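Local coordinates for protein lipoteichoic acid primase (Listeria monocytogenes, PDB 4UOP) that belongs to the sulfatase-like family of metal-dependent enzymes and holds a magnesium ion in its extracellular catalytic domain, at residues I61-E66 with V195-A200; A151-N156 with F201-E206. All coordinates share one frame; numbering follows the deposited sequence.

Contact 1 of 2, residues I61-E66 with V195-A200; sequences IIVQLE and VLYNKA. With MG (magnesium ion), chain J.
The Glu66 carboxylate grips the magnesium ion with both oxygens, OE2 at 2.2 Å and OE1 at 2.4 Å from the metal, while a water oxygen is 2.2 Å from the same ion. A bend at chi2 (59°) curls the Glu66 chain to bring both oxygens to the metal; Thr108, Asp284 and His285 complete the protein ligands. Behind this site the helix meets the strand through Tyr197, whose OH lies against two methyls, 3.5 Å from Val63 CG1 and 4.0 Å from Leu65 CD2. Chi1 of -61° sets the Tyr197 ring opposite its carbonyl carbon and sends the long side chain across to the sheet, which suits a separation of 10.1 Å between the CA atoms of Val63 and Tyr197.

This is the alpha/beta core of the sulfatase family: strand 59-65 runs parallel to its neighbours 214-219 and 277-283, with helices packed against the sheet. Glu66 directly follows the first of these strands, and Asp284 and His285 follow strand 277-283, whereas Thr108 stands at the start of helix 107-117. Val63 CG1, anti to the backbone N, meets the Tyr197 ring at its edge, near the ring plane, and lies 4.3 Å from Tyr197 CE1. Beta-branched valine suits the strand and offers a compact surface to the ring; the longer Leu65 side chain crosses Tyr197 at about a right angle. Helix 246-271 packs on Leu65 through Leu261 and on Tyr197 through Leu261 and the stacked Phe264; Val63 also touches Phe281. Ser220 and Ser223 hydrogen-bond to the Glu66 backbone.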
ATOM      1  N   ILE B  61      19.331  10.061 -22.544  1.00 14.82           N
ATOM      2  CA  ILE B  61      19.820   9.961 -21.171  1.00 15.30           C
ATOM      3  C   ILE B  61      18.728  10.483 -20.230  1.00 14.72           C
ATOM      4  O   ILE B  61      18.252  11.624 -20.371  1.00 15.21           O
ATOM      5  CB  ILE B  61      21.104  10.756 -20.992  1.00 16.69           C
ATOM      6  CG1 ILE B  61      22.206  10.195 -21.889  1.00 17.84           C
ATOM      7  CG2 ILE B  61      21.509  10.754 -19.518  1.00 17.44           C
ATOM      8  CD1 ILE B  61      23.388  11.126 -22.062  1.00 18.59           C
ATOM      9  N   ILE B  62      18.311   9.662 -19.275  1.00 14.20           N
ATOM     10  CA  ILE B  62      17.279  10.048 -18.328  1.00 14.07           C
ATOM     11  C   ILE B  62      17.826   9.864 -16.913  1.00 15.04           C
ATOM     12  O   ILE B  62      18.359   8.786 -16.590  1.00 14.66           O
ATOM     13  CB  ILE B  62      16.022   9.189 -18.489  1.00 14.90           C
ATOM     14  CG1 ILE B  62      15.471   9.337 -19.918  1.00 15.06           C
ATOM     15  CG2 ILE B  62      14.989   9.568 -17.446  1.00 15.37           C
ATOM     16  CD1 ILE B  62      14.172   8.603 -20.149  1.00 15.58           C
ATOM     17  N   VAL B  63      17.759  10.925 -16.121  1.00 14.86           N
ATOM     18  CA  VAL B  63      18.220  10.885 -14.737  1.00 15.19           C
ATOM     19  C   VAL B  63      17.027  11.101 -13.799  1.00 14.16           C
ATOM     20  O   VAL B  63      16.338  12.111 -13.883  1.00 14.12           O
ATOM     21  CB  VAL B  63      19.300  11.924 -14.424  1.00 16.27           C
ATOM     22  CG1 VAL B  63      19.806  11.725 -13.006  1.00 17.05           C
ATOM     23  CG2 VAL B  63      20.446  11.844 -15.417  1.00 17.02           C
ATOM     24  N   GLN B  64      16.800  10.118 -12.939  1.00 14.09           N
ATOM     25  CA  GLN B  64      15.759  10.138 -11.931  1.00 15.13           C
ATOM     26  C   GLN B  64      16.404  10.568 -10.618  1.00 16.02           C
ATOM     27  O   GLN B  64      17.241   9.842 -10.081  1.00 17.28           O
ATOM     28  CB  GLN B  64      15.141   8.763 -11.774  1.00 16.04           C
ATOM     29  CG  GLN B  64      14.001   8.737 -10.771  1.00 16.83           C
ATOM     30  CD  GLN B  64      13.287   7.409 -10.690  1.00 17.96           C
ATOM     31  OE1 GLN B  64      12.545   7.008 -11.610  1.00 18.54           O
ATOM     32  NE2 GLN B  64      13.473   6.721  -9.577  1.00 18.85           N
ATOM     33  N   LEU B  65      16.011  11.735 -10.141  1.00 15.93           N
ATOM     34  CA  LEU B  65      16.633  12.383  -8.979  1.00 17.45           C
ATOM     35  C   LEU B  65      15.845  12.095  -7.702  1.00 17.57           C
ATOM     36  O   LEU B  65      14.704  12.539  -7.538  1.00 16.97           O
ATOM     37  CB  LEU B  65      16.714  13.883  -9.232  1.00 19.44           C
ATOM     38  CG  LEU B  65      17.541  14.274 -10.455  1.00 19.39           C
ATOM     39  CD1 LEU B  65      17.189  15.692 -10.872  1.00 21.33           C
ATOM     40  CD2 LEU B  65      19.030  14.147 -10.174  1.00 20.67           C
ATOM     41  N   GLU B  66      16.475  11.358  -6.790  1.00 17.82           N
ATOM     42  CA  GLU B  66      15.823  10.892  -5.581  1.00 17.74           C
ATOM     43  C   GLU B  66      15.292  12.032  -4.699  1.00 18.00           C
ATOM     44  O   GLU B  66      16.057  12.917  -4.277  1.00 17.23           O
ATOM     45  CB  GLU B  66      16.810  10.033  -4.774  1.00 18.45           C
ATOM     46  CG  GLU B  66      16.242   9.549  -3.449  1.00 19.04           C
ATOM     47  CD  GLU B  66      14.984   8.722  -3.626  1.00 19.18           C
ATOM     48  OE1 GLU B  66      15.065   7.637  -4.240  1.00 19.42           O
ATOM     49  OE2 GLU B  66      13.913   9.136  -3.135  1.00 18.63           O
ATOM     50  N   VAL B 195      30.037   8.853  -7.771  1.00 20.51           N
ATOM     51  CA  VAL B 195      30.506   7.562  -8.292  1.00 20.23           C
ATOM     52  C   VAL B 195      29.550   7.067  -9.400  1.00 19.26           C
ATOM     53  O   VAL B 195      29.997   6.523 -10.415  1.00 19.76           O
ATOM     54  CB  VAL B 195      30.627   6.521  -7.161  1.00 20.78           C
ATOM     55  CG1 VAL B 195      30.925   5.140  -7.710  1.00 20.11           C
ATOM     56  CG2 VAL B 195      31.715   6.937  -6.160  1.00 21.58           C
ATOM     57  N   LEU B 196      28.247   7.276  -9.203  1.00 18.86           N
ATOM     58  CA  LEU B 196      27.243   6.914 -10.215  1.00 18.77           C
ATOM     59  C   LEU B 196      27.607   7.537 -11.548  1.00 18.45           C
ATOM     60  O   LEU B 196      27.769   6.830 -12.562  1.00 18.61           O
ATOM     61  CB  LEU B 196      25.839   7.367  -9.779  1.00 18.38           C
ATOM     62  CG  LEU B 196      24.728   7.297 -10.833  1.00 18.52           C
ATOM     63  CD1 LEU B 196      24.418   5.846 -11.160  1.00 19.18           C
ATOM     64  CD2 LEU B 196      23.500   8.026 -10.338  1.00 19.20           C
ATOM     65  N   TYR B 197      27.812   8.855 -11.542  1.00 19.11           N
ATOM     66  CA  TYR B 197      28.050   9.569 -12.786  1.00 20.05           C
ATOM     67  C   TYR B 197      29.441   9.287 -13.367  1.00 20.23           C
ATOM     68  O   TYR B 197      29.603   9.145 -14.580  1.00 19.07           O
ATOM     69  CB  TYR B 197      27.843  11.069 -12.601  1.00 19.79           C
ATOM     70  CG  TYR B 197      26.439  11.445 -12.179  1.00 18.96           C
ATOM     71  CD1 TYR B 197      25.328  10.977 -12.890  1.00 18.34           C
ATOM     72  CD2 TYR B 197      26.214  12.266 -11.088  1.00 17.89           C
ATOM     73  CE1 TYR B 197      24.043  11.306 -12.497  1.00 18.16           C
ATOM     74  CE2 TYR B 197      24.935  12.621 -10.700  1.00 17.92           C
ATOM     75  CZ  TYR B 197      23.835  12.126 -11.407  1.00 18.52           C
ATOM     76  OH  TYR B 197      22.551  12.454 -11.002  1.00 18.55           O
ATOM     77  N   ASN B 198      30.445   9.218 -12.499  1.00 21.37           N
ATOM     78  CA  ASN B 198      31.812   8.961 -12.952  1.00 22.67           C
ATOM     79  C   ASN B 198      32.030   7.574 -13.548  1.00 20.95           C
ATOM     80  O   ASN B 198      32.835   7.417 -14.448  1.00 20.89           O
ATOM     81  CB  ASN B 198      32.814   9.212 -11.822  1.00 24.89           C
ATOM     82  CG  ASN B 198      33.089  10.683 -11.611  1.00 28.55           C
ATOM     83  OD1 ASN B 198      32.836  11.502 -12.487  1.00 31.76           O
ATOM     84  ND2 ASN B 198      33.629  11.025 -10.449  1.00 30.79           N
ATOM     85  N   LYS B 199      31.354   6.565 -13.028  1.00 20.05           N
ATOM     86  CA  LYS B 199      31.493   5.225 -13.574  1.00 21.41           C
ATOM     87  C   LYS B 199      30.547   4.973 -14.745  1.00 20.82           C
ATOM     88  O   LYS B 199      30.869   4.184 -15.613  1.00 21.06           O
ATOM     89  CB  LYS B 199      31.336   4.169 -12.496  1.00 24.47           C
ATOM     90  CG  LYS B 199      32.499   4.203 -11.503  1.00 28.54           C
ATOM     91  CD  LYS B 199      32.489   3.010 -10.572  1.00 32.60           C
ATOM     92  CE  LYS B 199      33.785   2.908  -9.784  1.00 34.84           C
ATOM     93  NZ  LYS B 199      34.898   2.357 -10.609  1.00 37.34           N
ATOM     94  N   ALA B 200      29.423   5.673 -14.808  1.00 19.66           N
ATOM     95  CA  ALA B 200      28.522   5.525 -15.971  1.00 19.56           C
ATOM     96  C   ALA B 200      29.093   6.217 -17.213  1.00 20.27           C
ATOM     97  O   ALA B 200      29.025   5.684 -18.325  1.00 19.45           O
ATOM     98  CB  ALA B 200      27.136   6.066 -15.660  1.00 19.66           C
TER
HETATM   99 MG    MG J1616      12.713   7.591  -4.039  1.00 10.93          MG
HETATM  100  O   HOH W   1      12.520   6.688  -2.025  1.00 21.74           O

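Contact 2 of 2, residues A151-N156 with F201-E206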
ATOM      1  N   ALA B 151      20.334   0.552 -21.064  1.00 18.22           N
ATOM      2  CA  ALA B 151      20.930   0.188 -19.779  1.00 17.39           C
ATOM      3  C   ALA B 151      20.367   1.068 -18.685  1.00 17.49           C
ATOM      4  O   ALA B 151      20.004   2.221 -18.927  1.00 15.50           O
ATOM      5  CB  ALA B 151      22.450   0.310 -19.820  1.00 17.52           C
ATOM      6  N   THR B 152      20.323   0.521 -17.475  1.00 16.85           N
ATOM      7  CA  THR B 152      19.999   1.331 -16.309  1.00 17.87           C
ATOM      8  C   THR B 152      21.107   1.196 -15.267  1.00 17.38           C
ATOM      9  O   THR B 152      21.737   0.137 -15.170  1.00 17.03           O
ATOM     10  CB  THR B 152      18.610   0.950 -15.759  1.00 19.28           C
ATOM     11  OG1 THR B 152      18.225   1.831 -14.689  1.00 22.13           O
ATOM     12  CG2 THR B 152      18.578  -0.498 -15.319  1.00 20.49           C
ATOM     13  N   PHE B 153      21.329   2.279 -14.516  1.00 17.24           N
ATOM     14  CA  PHE B 153      22.443   2.425 -13.580  1.00 17.70           C
ATOM     15  C   PHE B 153      21.912   2.870 -12.226  1.00 18.51           C
ATOM     16  O   PHE B 153      21.188   3.851 -12.131  1.00 16.68           O
ATOM     17  CB  PHE B 153      23.413   3.515 -14.058  1.00 18.15           C
ATOM     18  CG  PHE B 153      24.068   3.242 -15.395  1.00 18.53           C
ATOM     19  CD1 PHE B 153      23.385   3.488 -16.592  1.00 18.42           C
ATOM     20  CD2 PHE B 153      25.362   2.776 -15.466  1.00 19.54           C
ATOM     21  CE1 PHE B 153      23.994   3.278 -17.815  1.00 19.01           C
ATOM     22  CE2 PHE B 153      25.968   2.540 -16.697  1.00 20.17           C
ATOM     23  CZ  PHE B 153      25.283   2.793 -17.869  1.00 19.63           C
ATOM     24  N   HIS B 154      22.309   2.162 -11.171  1.00 20.27           N
ATOM     25  CA  HIS B 154      21.956   2.543  -9.806  1.00 21.81           C
ATOM     26  C   HIS B 154      22.965   1.892  -8.879  1.00 21.37           C
ATOM     27  O   HIS B 154      23.318   0.738  -9.104  1.00 19.90           O
ATOM     28  CB  HIS B 154      20.545   2.075  -9.482  1.00 23.62           C
ATOM     29  CG  HIS B 154      20.079   2.446  -8.107  1.00 26.63           C
ATOM     30  ND1 HIS B 154      19.925   3.754  -7.694  1.00 28.05           N
ATOM     31  CD2 HIS B 154      19.723   1.676  -7.054  1.00 28.77           C
ATOM     32  CE1 HIS B 154      19.481   3.771  -6.451  1.00 29.47           C
ATOM     33  NE2 HIS B 154      19.357   2.522  -6.036  1.00 30.56           N
ATOM     34  N   THR B 155      23.440   2.617  -7.863  1.00 23.69           N
ATOM     35  CA  THR B 155      24.594   2.145  -7.083  1.00 25.28           C
ATOM     36  C   THR B 155      24.251   1.165  -5.960  1.00 27.38           C
ATOM     37  O   THR B 155      25.168   0.591  -5.365  1.00 26.45           O
ATOM     38  CB  THR B 155      25.441   3.298  -6.499  1.00 26.15           C
ATOM     39  OG1 THR B 155      24.689   4.000  -5.504  1.00 27.53           O
ATOM     40  CG2 THR B 155      25.892   4.269  -7.595  1.00 26.09           C
ATOM     41  N   ASN B 156      22.970   0.949  -5.686  1.00 27.96           N
ATOM     42  CA  ASN B 156      22.567  -0.074  -4.721  1.00 32.91           C
ATOM     43  C   ASN B 156      22.373  -1.459  -5.365  1.00 32.14           C
ATOM     44  O   ASN B 156      22.409  -1.602  -6.592  1.00 28.77           O
ATOM     45  CB  ASN B 156      21.279   0.345  -4.014  1.00 35.87           C
ATOM     46  CG  ASN B 156      21.242  -0.077  -2.558  1.00 40.34           C
ATOM     47  OD1 ASN B 156      22.021  -0.929  -2.108  1.00 43.52           O
ATOM     48  ND2 ASN B 156      20.317   0.515  -1.808  1.00 43.85           N
ATOM     49  N   PHE B 201      29.668   7.397 -17.024  1.00 21.04           N
ATOM     50  CA  PHE B 201      30.062   8.229 -18.141  1.00 22.33           C
ATOM     51  C   PHE B 201      30.962   7.518 -19.182  1.00 23.26           C
ATOM     52  O   PHE B 201      30.707   7.626 -20.383  1.00 22.61           O
ATOM     53  CB  PHE B 201      30.676   9.560 -17.660  1.00 23.79           C
ATOM     54  CG  PHE B 201      31.248  10.375 -18.775  1.00 25.08           C
ATOM     55  CD1 PHE B 201      30.424  11.162 -19.562  1.00 26.38           C
ATOM     56  CD2 PHE B 201      32.602  10.316 -19.066  1.00 26.76           C
ATOM     57  CE1 PHE B 201      30.950  11.900 -20.613  1.00 26.58           C
ATOM     58  CE2 PHE B 201      33.131  11.047 -20.109  1.00 28.22           C
ATOM     59  CZ  PHE B 201      32.301  11.838 -20.880  1.00 26.55           C
ATOM     60  N   PRO B 202      32.021   6.806 -18.736  1.00 22.77           N
ATOM     61  CA  PRO B 202      32.911   6.157 -19.702  1.00 23.97           C
ATOM     62  C   PRO B 202      32.201   5.109 -20.559  1.00 22.81           C
ATOM     63  O   PRO B 202      32.584   4.889 -21.696  1.00 24.07           O
ATOM     64  CB  PRO B 202      33.976   5.498 -18.815  1.00 24.17           C
ATOM     65  CG  PRO B 202      33.990   6.320 -17.572  1.00 24.30           C
ATOM     66  CD  PRO B 202      32.579   6.779 -17.367  1.00 23.60           C
ATOM     67  N   ILE B 203      31.168   4.485 -20.013  1.00 22.25           N
ATOM     68  CA  ILE B 203      30.384   3.515 -20.758  1.00 21.82           C
ATOM     69  C   ILE B 203      29.634   4.222 -21.880  1.00 21.13           C
ATOM     70  O   ILE B 203      29.623   3.737 -23.010  1.00 21.35           O
ATOM     71  CB  ILE B 203      29.397   2.766 -19.841  1.00 23.15           C
ATOM     72  CG1 ILE B 203      30.187   1.885 -18.872  1.00 25.52           C
ATOM     73  CG2 ILE B 203      28.432   1.922 -20.666  1.00 23.08           C
ATOM     74  CD1 ILE B 203      29.392   1.460 -17.671  1.00 27.16           C
ATOM     75  N   LEU B 204      29.030   5.366 -21.564  1.00 19.86           N
ATOM     76  CA  LEU B 204      28.303   6.173 -22.547  1.00 20.98           C
ATOM     77  C   LEU B 204      29.251   6.734 -23.608  1.00 21.67           C
ATOM     78  O   LEU B 204      28.915   6.753 -24.783  1.00 18.54           O
ATOM     79  CB  LEU B 204      27.552   7.322 -21.874  1.00 21.69           C
ATOM     80  CG  LEU B 204      26.669   6.986 -20.656  1.00 22.57           C
ATOM     81  CD1 LEU B 204      25.806   8.176 -20.247  1.00 23.20           C
ATOM     82  CD2 LEU B 204      25.827   5.755 -20.911  1.00 23.07           C
ATOM     83  N   GLU B 205      30.420   7.204 -23.171  1.00 21.26           N
ATOM     84  CA  GLU B 205      31.421   7.757 -24.077  1.00 24.69           C
ATOM     85  C   GLU B 205      31.892   6.729 -25.109  1.00 24.43           C
ATOM     86  O   GLU B 205      32.081   7.063 -26.275  1.00 24.09           O
ATOM     87  CB  GLU B 205      32.622   8.297 -23.279  1.00 29.51           C
ATOM     88  CG  GLU B 205      33.598   9.109 -24.113  1.00 34.40           C
ATOM     89  CD  GLU B 205      34.684   9.759 -23.269  1.00 39.38           C
ATOM     90  OE1 GLU B 205      35.214   9.086 -22.357  1.00 46.10           O
ATOM     91  OE2 GLU B 205      34.992  10.947 -23.510  1.00 46.34           O
ATOM     92  N   GLU B 206      32.059   5.474 -24.696  1.00 24.81           N
ATOM     93  CA  GLU B 206      32.479   4.453 -25.648  1.00 25.76           C
ATOM     94  C   GLU B 206      31.382   4.078 -26.630  1.00 24.21           C
ATOM     95  O   GLU B 206      31.672   3.823 -27.796  1.00 22.98           O
ATOM     96  CB  GLU B 206      33.053   3.231 -24.941  1.00 29.64           C
ATOM     97  CG  GLU B 206      34.447   3.512 -24.365  1.00 35.05           C
ATOM     98  CD  GLU B 206      35.366   4.315 -25.307  1.00 38.88           C
ATOM     99  OE1 GLU B 206      35.817   3.752 -26.337  1.00 43.15           O
ATOM    100  OE2 GLU B 206      35.656   5.508 -25.017  1.00 39.76           O
TER
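Ala151 and Thr152 lead along the strand to Phe153, the residue that meets Ile203 and Leu204 of the helix. Ala151 makes backbone hydrogen bonds with Tyr215 and Gln217 of the adjoining strand 214-219, and Thr152 uses its OG1 for a hydrogen bond to Gln217 O. Phe153 then directs its CB toward the helix, and chi1 of -62°, with CG set opposite the carbonyl carbon, carries the ring outward to Ile203 and Leu204. A large flat side chain is apt here, since the backbones stay well apart, 10.6 Å between their nearest CA atoms, those of Phe153 and Phe201, and no hydrogen bond joins them. Ile203 comes from the opposite direction: its CD1 arrives at the ring edge, in the ring plane, 3.7 Å from Phe153 CE2. With chi2 at 162° the isoleucine is extended, so its terminal methyl makes the touch. Leu204 adds a looser apolar contact, its CD2 4.3 Å from Phe153 CZ. The helix is kinked here. Pro202, lacking an N-H, cannot bond to the turn before, and the N of Ile203 makes no such bond either; further on, Glu205 N bonds to Phe201 O at 2.8 Å.

Beyond Phe153 the polar side chains take other partners: His154 ND1 bonds to Ile219 O, and Thr155 OG1 to Pro191 O and Ser190 OG. Phe153 thus sits between helix 193-209, which covers it with Leu196 and Ala200 as well, the adjoining strand 174-176, where Tyr176 stacks on its ring, and Phe181 of helix 178-181.

In the fold
From the N terminus the chain first lays down strand 59-65, then strand 149-153, and only later helix 193-209, whose successive turns meet both strands. Contact 1 closes a loop of 128 residues; contact 2 closes a shorter one of 44. Their segments alternate along the sequence, so the two closures cross instead of nesting. The centres are about 7 Å apart, and the contacts touch: Ala200 CB is 3.7 Å from Phe153 CD2, and Ile61 CD1 is 4.2 Å from Leu204 CD1. Strand 214-219 lies between the two strands in the sheet, and Tyr197 also touches its Leu218, so one helix ties together three parallel strands, on the flank of the sheet that also carries helix 246-271.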